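Local coordinates for protein mandelate racemase / muconate lactonizing enzyme (Burkholderia pseudomallei, PDB 2POD) that is of unknown function but belongs to the mandelate racemase / muconate lactonizing enzyme group of the enolase superfamily and may act as a lyase, at residues Val329-Ala332 / Ser333-Ser337; Glu44-Ile47 / His48-Ala52; Leu197-Ala200 / Leu201-Phe204; Gly57-Pro60 / Leu61-Asp64. All coordinates share one frame; numbering follows the deposited sequence.

Interaction 1 (Val329-Ala332 / Ser333-Ser337)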
loop_
_atom_site.group_PDB
_atom_site.type_symbol
_atom_site.label_atom_id
_atom_site.label_comp_id
_atom_site.label_asym_id
_atom_site.label_seq_id
_atom_site.Cartn_x
_atom_site.Cartn_y
_atom_site.Cartn_z
ATOM N N VAL B 329 14.670 -3.774 -39.289
ATOM C CA VAL B 329 14.326 -3.966 -37.874
ATOM C C VAL B 329 15.120 -5.106 -37.233
ATOM O O VAL B 329 15.657 -4.935 -36.141
ATOM C CB VAL B 329 12.783 -4.089 -37.662
ATOM C CG1 VAL B 329 12.427 -4.772 -36.348
ATOM C CG2 VAL B 329 12.156 -2.719 -37.708
ATOM N N LEU B 330 15.239 -6.235 -37.935
ATOM C CA LEU B 330 16.019 -7.390 -37.457
ATOM C C LEU B 330 17.493 -7.043 -37.243
ATOM O O LEU B 330 18.142 -7.574 -36.349
ATOM C CB LEU B 330 15.900 -8.565 -38.443
ATOM C CG LEU B 330 16.192 -10.030 -38.059
ATOM C CD1 LEU B 330 17.315 -10.631 -38.862
ATOM C CD2 LEU B 330 16.383 -10.332 -36.575
ATOM N N THR B 331 18.003 -6.143 -38.073
ATOM C CA THR B 331 19.408 -5.770 -38.071
ATOM C C THR B 331 19.684 -4.798 -36.936
ATOM O O THR B 331 20.639 -4.982 -36.178
ATOM C CB THR B 331 19.786 -5.137 -39.417
ATOM O OG1 THR B 331 19.393 -6.024 -40.466
ATOM C CG2 THR B 331 21.268 -4.873 -39.509
ATOM N N ALA B 332 18.832 -3.777 -36.834
ATOM C CA ALA B 332 18.881 -2.775 -35.771
ATOM C C ALA B 332 18.667 -3.363 -34.373
ATOM O O ALA B 332 19.315 -2.937 -33.416
ATOM C CB ALA B 332 17.871 -1.661 -36.049
ATOM N N SER B 333 17.775 -4.347 -34.265
ATOM C CA SER B 333 17.541 -5.049 -33.005
ATOM C C SER B 333 18.762 -5.845 -32.595
ATOM O O SER B 333 19.061 -5.951 -31.401
ATOM C CB SER B 333 16.343 -5.999 -33.100
ATOM O OG SER B 333 15.206 -5.362 -33.641
ATOM N N THR B 334 19.448 -6.418 -33.582
ATOM C CA THR B 334 20.631 -7.246 -33.332
ATOM C C THR B 334 21.790 -6.383 -32.837
ATOM O O THR B 334 22.503 -6.775 -31.915
ATOM C CB THR B 334 21.026 -8.077 -34.577
ATOM O OG1 THR B 334 19.939 -8.942 -34.936
ATOM C CG2 THR B 334 22.253 -8.928 -34.303
ATOM N N HIS B 335 21.934 -5.197 -33.424
ATOM C CA HIS B 335 22.747 -4.130 -32.851
ATOM C C HIS B 335 22.434 -3.860 -31.370
ATOM O O HIS B 335 23.352 -3.827 -30.548
ATOM C CB HIS B 335 22.624 -2.849 -33.681
ATOM C CG HIS B 335 23.456 -2.849 -34.931
ATOM N ND1 HIS B 335 24.801 -2.546 -34.933
ATOM C CD2 HIS B 335 23.125 -3.091 -36.222
ATOM C CE1 HIS B 335 25.265 -2.610 -36.168
ATOM N NE2 HIS B 335 24.271 -2.949 -36.968
ATOM N N LEU B 336 21.150 -3.703 -31.033
ATOM C CA LEU B 336 20.725 -3.508 -29.634
ATOM C C LEU B 336 21.046 -4.719 -28.757
ATOM O O LEU B 336 21.538 -4.577 -27.636
ATOM C CB LEU B 336 19.226 -3.137 -29.544
ATOM C CG LEU B 336 18.558 -3.109 -28.153
ATOM C CD1 LEU B 336 19.051 -1.923 -27.332
ATOM C CD2 LEU B 336 17.029 -3.117 -28.229
ATOM N N SER B 337 20.792 -5.908 -29.291
ATOM C CA SER B 337 21.033 -7.154 -28.586
ATOM C C SER B 337 22.506 -7.440 -28.343
ATOM O O SER B 337 22.853 -8.212 -27.440
ATOM C CB SER B 337 20.421 -8.310 -29.363
ATOM O OG SER B 337 19.016 -8.234 -29.311
#
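The carbonyl oxygen of V329 is gripped twice by S333. The amide S333 N reaches V329 O at 2.9 Å, and the hydroxyl S333 OG donates to V329 O over 2.6 Å, the two donors coming from opposite faces of the carbonyl plane. The serine can fold back this way because OG stands beside its own backbone N (chi1 -50°). One residue on, T334 does likewise: OG1 donates to L330 O at 2.7 Å, close to the line of the C=O bond, while the bond from T334 N to L330 O is longer, 3.3 Å, and comes from above the plane. The two backbone bonds belong to the i to i-4 series of helix 327-339, an outer helix of the (beta/alpha)-barrel, and the buried hydroxyls give each carbonyl a second donor. S337 OG repeats the pattern on S333 O. T331 O takes a nearly straight bond from H335 N (171°) and lies at the ring edge, near its plane, 3.1 Å from H335 CD2. The ring nitrogens are satisfied further off, ND1 by the amide of Y106 and NE2 by the carbonyl of L380. T331 OG1 turns to P327 O, and A332 O accepts from L336 N.

Interaction 2 (Glu44-Ile47 / His48-Ala52)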
loop_
_atom_site.group_PDB
_atom_site.type_symbol
_atom_site.label_atom_id
_atom_site.label_comp_id
_atom_site.label_asym_id
_atom_site.label_seq_id
_atom_site.Cartn_x
_atom_site.Cartn_y
_atom_site.Cartn_z
ATOM N N GLU B 44 3.364 6.548 -43.020
ATOM C CA GLU B 44 3.869 7.367 -44.129
ATOM C C GLU B 44 3.198 8.741 -44.173
ATOM O O GLU B 44 3.871 9.767 -44.298
ATOM C CB GLU B 44 3.705 6.641 -45.477
ATOM C CG GLU B 44 3.937 7.522 -46.706
ATOM C CD GLU B 44 3.759 6.785 -48.018
ATOM O OE1 GLU B 44 4.785 6.424 -48.642
ATOM O OE2 GLU B 44 2.596 6.578 -48.428
ATOM N N ALA B 45 1.875 8.753 -44.049
ATOM C CA ALA B 45 1.118 9.994 -44.105
ATOM C C ALA B 45 1.493 10.939 -42.970
ATOM O O ALA B 45 1.577 12.148 -43.182
ATOM C CB ALA B 45 -0.371 9.718 -44.112
ATOM N N TYR B 46 1.736 10.375 -41.783
ATOM C CA TYR B 46 2.234 11.128 -40.628
ATOM C C TYR B 46 3.612 11.757 -40.884
ATOM O O TYR B 46 3.831 12.927 -40.557
ATOM C CB TYR B 46 2.289 10.243 -39.369
ATOM C CG TYR B 46 3.214 10.796 -38.303
ATOM C CD1 TYR B 46 4.491 10.256 -38.106
ATOM C CD2 TYR B 46 2.832 11.895 -37.526
ATOM C CE1 TYR B 46 5.345 10.785 -37.158
ATOM C CE2 TYR B 46 3.682 12.424 -36.573
ATOM C CZ TYR B 46 4.930 11.865 -36.390
ATOM O OH TYR B 46 5.771 12.399 -35.447
ATOM N N ILE B 47 4.538 10.969 -41.429
ATOM C CA ILE B 47 5.889 11.455 -41.730
ATOM C C ILE B 47 5.866 12.699 -42.620
ATOM O O ILE B 47 6.480 13.708 -42.282
ATOM C CB ILE B 47 6.787 10.357 -42.314
ATOM C CG1 ILE B 47 7.180 9.367 -41.212
ATOM C CG2 ILE B 47 8.050 10.958 -42.980
ATOM C CD1 ILE B 47 7.877 8.108 -41.728
ATOM N N HIS B 48 5.104 12.638 -43.709
ATOM C CA HIS B 48 5.033 13.734 -44.667
ATOM C C HIS B 48 4.161 14.900 -44.188
ATOM O O HIS B 48 4.397 16.051 -44.573
ATOM C CB HIS B 48 4.598 13.224 -46.054
ATOM C CG HIS B 48 5.534 12.212 -46.643
ATOM N ND1 HIS B 48 6.812 12.528 -47.048
ATOM C CD2 HIS B 48 5.381 10.889 -46.890
ATOM C CE1 HIS B 48 7.406 11.446 -47.519
ATOM N NE2 HIS B 48 6.560 10.436 -47.434
ATOM N N GLU B 49 3.172 14.606 -43.343
ATOM C CA GLU B 49 2.268 15.637 -42.817
ATOM C C GLU B 49 2.886 16.547 -41.752
ATOM O O GLU B 49 2.630 17.751 -41.738
ATOM C CB GLU B 49 0.977 15.015 -42.298
ATOM C CG GLU B 49 -0.167 15.998 -42.111
ATOM C CD GLU B 49 -1.423 15.344 -41.567
ATOM O OE1 GLU B 49 -2.516 15.925 -41.747
ATOM O OE2 GLU B 49 -1.327 14.242 -40.983
ATOM N N TRP B 50 3.689 15.979 -40.860
ATOM C CA TRP B 50 4.124 16.705 -39.668
ATOM C C TRP B 50 5.619 16.566 -39.380
ATOM O O TRP B 50 6.296 17.563 -39.107
ATOM C CB TRP B 50 3.294 16.275 -38.457
ATOM C CG TRP B 50 3.537 17.094 -37.227
ATOM C CD1 TRP B 50 2.986 18.300 -36.928
ATOM C CD2 TRP B 50 4.396 16.759 -36.132
ATOM N NE1 TRP B 50 3.447 18.742 -35.711
ATOM C CE2 TRP B 50 4.313 17.811 -35.200
ATOM C CE3 TRP B 50 5.228 15.667 -35.847
ATOM C CZ2 TRP B 50 5.029 17.809 -34.001
ATOM C CZ3 TRP B 50 5.934 15.662 -34.657
ATOM C CH2 TRP B 50 5.829 16.728 -33.748
ATOM N N ALA B 51 6.118 15.334 -39.441
ATOM C CA ALA B 51 7.440 14.981 -38.921
ATOM C C ALA B 51 8.576 15.459 -39.823
ATOM O O ALA B 51 9.658 15.798 -39.347
ATOM C CB ALA B 51 7.538 13.472 -38.731
ATOM N N ALA B 52 8.323 15.460 -41.130
ATOM C CA ALA B 52 9.333 15.805 -42.125
ATOM C C ALA B 52 9.768 17.267 -42.035
ATOM O O ALA B 52 10.951 17.571 -42.168
ATOM C CB ALA B 52 8.818 15.504 -43.496
#
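Helix 40-55 packs against the antiparallel sheet of the N-terminal capping domain, and in this stretch Y46 reaches along the helix to W50 and A51. The tyrosine and tryptophan side chains run side by side in the same direction, with Y46 OH at the edge of the indole, near its plane, 3.3 Å from W50 CE3. Y46 CE2 is 3.7 Å from that same W50 CE3, while CE1 meets A51 CB at 3.8 Å. The hydroxyl is bonded to N86 of helix 81-101, which fixes the outer end of the ring. On another flank, E44 CG sits in the plane of the H48 imidazole at its edge, 3.7 Å from CD2; E44 extends with CG anti to the backbone N (chi1 168°), and its carboxylate is inclined 51° to the ring. T10 holds both E44 OE1 and H48 NE2, and R12 pairs with E44 OE2. E49 instead reaches C41 of a second subunit. The helix widens beyond H48: W50 N still bonds to Y46 O at 3.1 Å, but A52 N bonds to I47 O at 2.8 Å, five residues back. This i to i-5 bond is the mark of a pi-type turn, a local bulge within an otherwise alpha-helical segment.

Interaction 3 (Leu197-Ala200 / Leu201-Phe204)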
loop_
_atom_site.group_PDB
_atom_site.type_symbol
_atom_site.label_atom_id
_atom_site.label_comp_id
_atom_site.label_asym_id
_atom_site.label_seq_id
_atom_site.Cartn_x
_atom_site.Cartn_y
_atom_site.Cartn_z
ATOM N N LEU B 197 -8.854 -26.550 -24.806
ATOM C CA LEU B 197 -7.618 -26.293 -24.082
ATOM C C LEU B 197 -6.655 -27.467 -24.210
ATOM O O LEU B 197 -5.458 -27.272 -24.445
ATOM C CB LEU B 197 -7.920 -25.977 -22.606
ATOM C CG LEU B 197 -6.812 -25.462 -21.673
ATOM C CD1 LEU B 197 -5.812 -24.544 -22.364
ATOM C CD2 LEU B 197 -7.399 -24.781 -20.439
ATOM N N LYS B 198 -7.193 -28.676 -24.074
ATOM C CA LYS B 198 -6.419 -29.912 -24.187
ATOM C C LYS B 198 -5.918 -30.162 -25.614
ATOM O O LYS B 198 -4.862 -30.771 -25.810
ATOM C CB LYS B 198 -7.246 -31.105 -23.703
ATOM C CG LYS B 198 -6.429 -32.179 -23.005
ATOM C CD LYS B 198 -6.476 -32.023 -21.489
ATOM C CE LYS B 198 -7.441 -33.017 -20.865
ATOM N NZ LYS B 198 -8.435 -32.334 -19.995
ATOM N N ARG B 199 -6.675 -29.682 -26.598
ATOM C CA ARG B 199 -6.292 -29.799 -28.001
ATOM C C ARG B 199 -5.272 -28.736 -28.410
ATOM O O ARG B 199 -4.478 -28.949 -29.326
ATOM C CB ARG B 199 -7.525 -29.727 -28.903
ATOM C CG ARG B 199 -7.521 -30.750 -30.038
ATOM C CD ARG B 199 -8.772 -30.657 -30.917
ATOM N NE ARG B 199 -10.015 -30.729 -30.146
ATOM C CZ ARG B 199 -10.923 -29.757 -30.086
ATOM N NH1 ARG B 199 -10.741 -28.622 -30.755
ATOM N NH2 ARG B 199 -12.018 -29.921 -29.354
ATOM N N ALA B 200 -5.305 -27.593 -27.728
ATOM C CA ALA B 200 -4.278 -26.566 -27.886
ATOM C C ALA B 200 -3.002 -26.882 -27.104
ATOM O O ALA B 200 -1.948 -26.320 -27.380
ATOM C CB ALA B 200 -4.828 -25.204 -27.495
ATOM N N LEU B 201 -3.106 -27.782 -26.130
ATOM C CA LEU B 201 -1.945 -28.267 -25.388
ATOM C C LEU B 201 -1.120 -29.307 -26.149
ATOM O O LEU B 201 0.042 -29.550 -25.810
ATOM C CB LEU B 201 -2.383 -28.835 -24.035
ATOM C CG LEU B 201 -2.069 -28.062 -22.749
ATOM C CD1 LEU B 201 -2.243 -26.557 -22.904
ATOM C CD2 LEU B 201 -2.920 -28.584 -21.609
ATOM N N GLU B 202 -1.723 -29.918 -27.165
ATOM C CA GLU B 202 -1.080 -30.985 -27.944
ATOM C C GLU B 202 0.217 -30.635 -28.711
ATOM O O GLU B 202 1.116 -31.470 -28.774
ATOM C CB GLU B 202 -2.093 -31.692 -28.852
ATOM C CG GLU B 202 -2.983 -32.707 -28.135
ATOM C CD GLU B 202 -4.106 -33.236 -29.015
ATOM O OE1 GLU B 202 -5.156 -33.637 -28.464
ATOM O OE2 GLU B 202 -3.943 -33.250 -30.256
ATOM N N PRO B 203 0.327 -29.412 -29.293
ATOM C CA PRO B 203 1.661 -28.910 -29.663
ATOM C C PRO B 203 2.763 -28.914 -28.596
ATOM O O PRO B 203 3.931 -28.999 -28.958
ATOM C CB PRO B 203 1.377 -27.482 -30.130
ATOM C CG PRO B 203 0.010 -27.558 -30.681
ATOM C CD PRO B 203 -0.722 -28.467 -29.736
ATOM N N PHE B 204 2.412 -28.828 -27.312
ATOM C CA PHE B 204 3.419 -28.840 -26.250
ATOM C C PHE B 204 3.886 -30.243 -25.881
ATOM O O PHE B 204 5.056 -30.438 -25.551
ATOM C CB PHE B 204 2.947 -28.066 -25.008
ATOM C CG PHE B 204 2.739 -26.605 -25.259
ATOM C CD1 PHE B 204 3.816 -25.724 -25.250
ATOM C CD2 PHE B 204 1.467 -26.110 -25.529
ATOM C CE1 PHE B 204 3.631 -24.372 -25.501
ATOM C CE2 PHE B 204 1.269 -24.761 -25.789
ATOM C CZ PHE B 204 2.351 -23.888 -25.774
#
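L197 and L201, one helical turn apart, cross at a slant and meet through single methyls, L197 CD1 and L201 CD1, 4.1 Å apart. L201 has an unusual first torsion, -108°, and its CD1 also lies 3.6 Å from L197 O, so the side chain leans back over the carbonyl that its own amide addresses. That backbone hydrogen bond, from L201 N to L197 O at 2.9 Å, is weak, bent to 127° at the hydrogen. R199 and E202 also cross at a slant, the guanidinium and carboxylate planes standing 83° apart. Their charged ends do not meet: R199 NE is 5.9 Å from E202 OE1, and the closer approach is by the aliphatic R199 CG, while NH1 forms a salt bridge with D196. P203 has no N-H to offer R199 O, and its CD packs 3.4 Å from A200 O. The F204 ring turns its edge to A200 O, and F204 N bonds to L201 O at 2.9 Å, a shorter i to i-3 link. The chain thus passes from helix 194-200 into helix 202-210, with P203 in the first turn of the latter. L197, L201 and F204 pack on helix 227-237, F204 also reaches strand 216-220 of the barrel, and K198 makes a salt bridge to D213 of a third subunit.

Interaction 4 (Gly57-Pro60 / Leu61-Asp64)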
loop_
_atom_site.group_PDB
_atom_site.type_symbol
_atom_site.label_atom_id
_atom_site.label_comp_id
_atom_site.label_asym_id
_atom_site.label_seq_id
_atom_site.Cartn_x
_atom_site.Cartn_y
_atom_site.Cartn_z
ATOM N N GLY B 57 16.285 20.283 -42.789
ATOM C CA GLY B 57 17.118 21.431 -42.443
ATOM C C GLY B 57 17.934 21.261 -41.171
ATOM O O GLY B 57 18.817 22.075 -40.888
ATOM N N GLU B 58 17.646 20.203 -40.407
ATOM C CA GLU B 58 18.256 19.990 -39.088
ATOM C C GLU B 58 19.506 19.117 -39.165
ATOM O O GLU B 58 19.674 18.347 -40.107
ATOM C CB GLU B 58 17.247 19.359 -38.126
ATOM C CG GLU B 58 16.029 20.227 -37.817
ATOM C CD GLU B 58 16.231 21.117 -36.599
ATOM O OE1 GLU B 58 17.157 20.850 -35.800
ATOM O OE2 GLU B 58 15.456 22.084 -36.438
ATOM N N ASP B 59 20.376 19.252 -38.168
ATOM C CA ASP B 59 21.447 18.288 -37.878
ATOM C C ASP B 59 20.878 16.920 -37.486
ATOM O O ASP B 59 20.205 16.811 -36.471
ATOM C CB ASP B 59 22.297 18.838 -36.719
ATOM C CG ASP B 59 23.702 18.254 -36.671
ATOM O OD1 ASP B 59 23.920 17.080 -37.068
ATOM O OD2 ASP B 59 24.596 18.997 -36.216
ATOM N N PRO B 60 21.150 15.869 -38.286
ATOM C CA PRO B 60 20.682 14.503 -37.987
ATOM C C PRO B 60 21.358 13.838 -36.777
ATOM O O PRO B 60 20.864 12.826 -36.265
ATOM C CB PRO B 60 21.054 13.730 -39.257
ATOM C CG PRO B 60 22.218 14.460 -39.800
ATOM C CD PRO B 60 21.903 15.905 -39.554
ATOM N N LEU B 61 22.483 14.399 -36.338
ATOM C CA LEU B 61 23.251 13.831 -35.235
ATOM C C LEU B 61 22.630 14.195 -33.884
ATOM O O LEU B 61 22.972 13.615 -32.857
ATOM C CB LEU B 61 24.710 14.291 -35.306
ATOM C CG LEU B 61 25.759 13.398 -35.983
ATOM C CD1 LEU B 61 25.426 13.086 -37.434
ATOM C CD2 LEU B 61 27.126 14.066 -35.891
ATOM N N GLN B 62 21.702 15.143 -33.896
ATOM C CA GLN B 62 20.980 15.523 -32.695
ATOM C C GLN B 62 19.816 14.575 -32.383
ATOM O O GLN B 62 18.658 14.978 -32.333
ATOM C CB GLN B 62 20.542 16.982 -32.782
ATOM C CG GLN B 62 21.722 17.934 -32.874
ATOM C CD GLN B 62 21.327 19.373 -33.103
ATOM O OE1 GLN B 62 20.147 19.719 -33.098
ATOM N NE2 GLN B 62 22.324 20.230 -33.301
ATOM N N ILE B 63 20.159 13.314 -32.135
ATOM C CA ILE B 63 19.216 12.202 -32.158
ATOM C C ILE B 63 18.255 12.256 -30.962
ATOM O O ILE B 63 17.035 12.166 -31.137
ATOM C CB ILE B 63 19.961 10.840 -32.228
ATOM C CG1 ILE B 63 20.727 10.721 -33.552
ATOM C CG2 ILE B 63 18.991 9.688 -32.087
ATOM C CD1 ILE B 63 21.471 9.400 -33.752
ATOM N N ASP B 64 18.811 12.432 -29.762
ATOM C CA ASP B 64 18.026 12.694 -28.556
ATOM C C ASP B 64 17.122 13.924 -28.654
ATOM O O ASP B 64 15.979 13.891 -28.180
ATOM C CB ASP B 64 18.935 12.811 -27.324
ATOM C CG ASP B 64 19.349 11.455 -26.757
ATOM O OD1 ASP B 64 18.672 10.431 -27.021
ATOM O OD2 ASP B 64 20.362 11.414 -26.036
HETATM O O HOH W 1 24.992 19.131 -33.288
#
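The carboxylate of D59 and the side-chain amide of Q62 are inclined by 33°, their side chains crossing at about a right angle. L61 N approaches D59 OD1 from above the carboxylate plane, donating over 3.1 Å in a nearly straight bond (159°). D59 OD2 is linked to the amide through a water, which donates to OD2 at 3.0 Å and accepts from Q62 NE2 at 2.9 Å. With CG anti to the backbone N (chi1 -158°), the aspartate swings its carboxylate toward L61 N, two residues ahead, as in an Asx turn. The backbone from D59 to Q62 is a type I beta turn, closed by a weak bond from Q62 N to D59 O at 3.4 Å. Q62 is the N-cap residue of helix 63-69 and also the centre of an inverse gamma turn, with a weak bond from I63 N to L61 O. I63 CG1 rests 3.4 Å from P60 O. E58 is tied to R65 by a salt bridge. The turn leads the chain from helix 40-55 into helix 63-69; P60 and I63 pack on helix 81-101, D64 bridges to R306 and K307 of helix 301-314, and L61 O accepts from Q107 of a fourth subunit.

Interactions 2 and 4 belong to the N-terminal domain, on helix 40-55 and at the entry to helix 63-69, their centres about 17 Å apart and nearest atoms about 6 Å, while interactions 1 and 3 lie in the barrel domain. Helix 81-101 touches both interactions 2 and 4. Interaction 1 is the most central, about 9 Å from the centre of the chain, and the V329 side chain is about 11 Å from a bound sodium ion; E220, E246 and E272 form the metal site. Interaction 3 lies on the far side of the chain from interaction 4, about 51 Å between centres, with F204 about 14 Å from a sodium ion. Interactions 2, 3 and 4 each also meet another subunit.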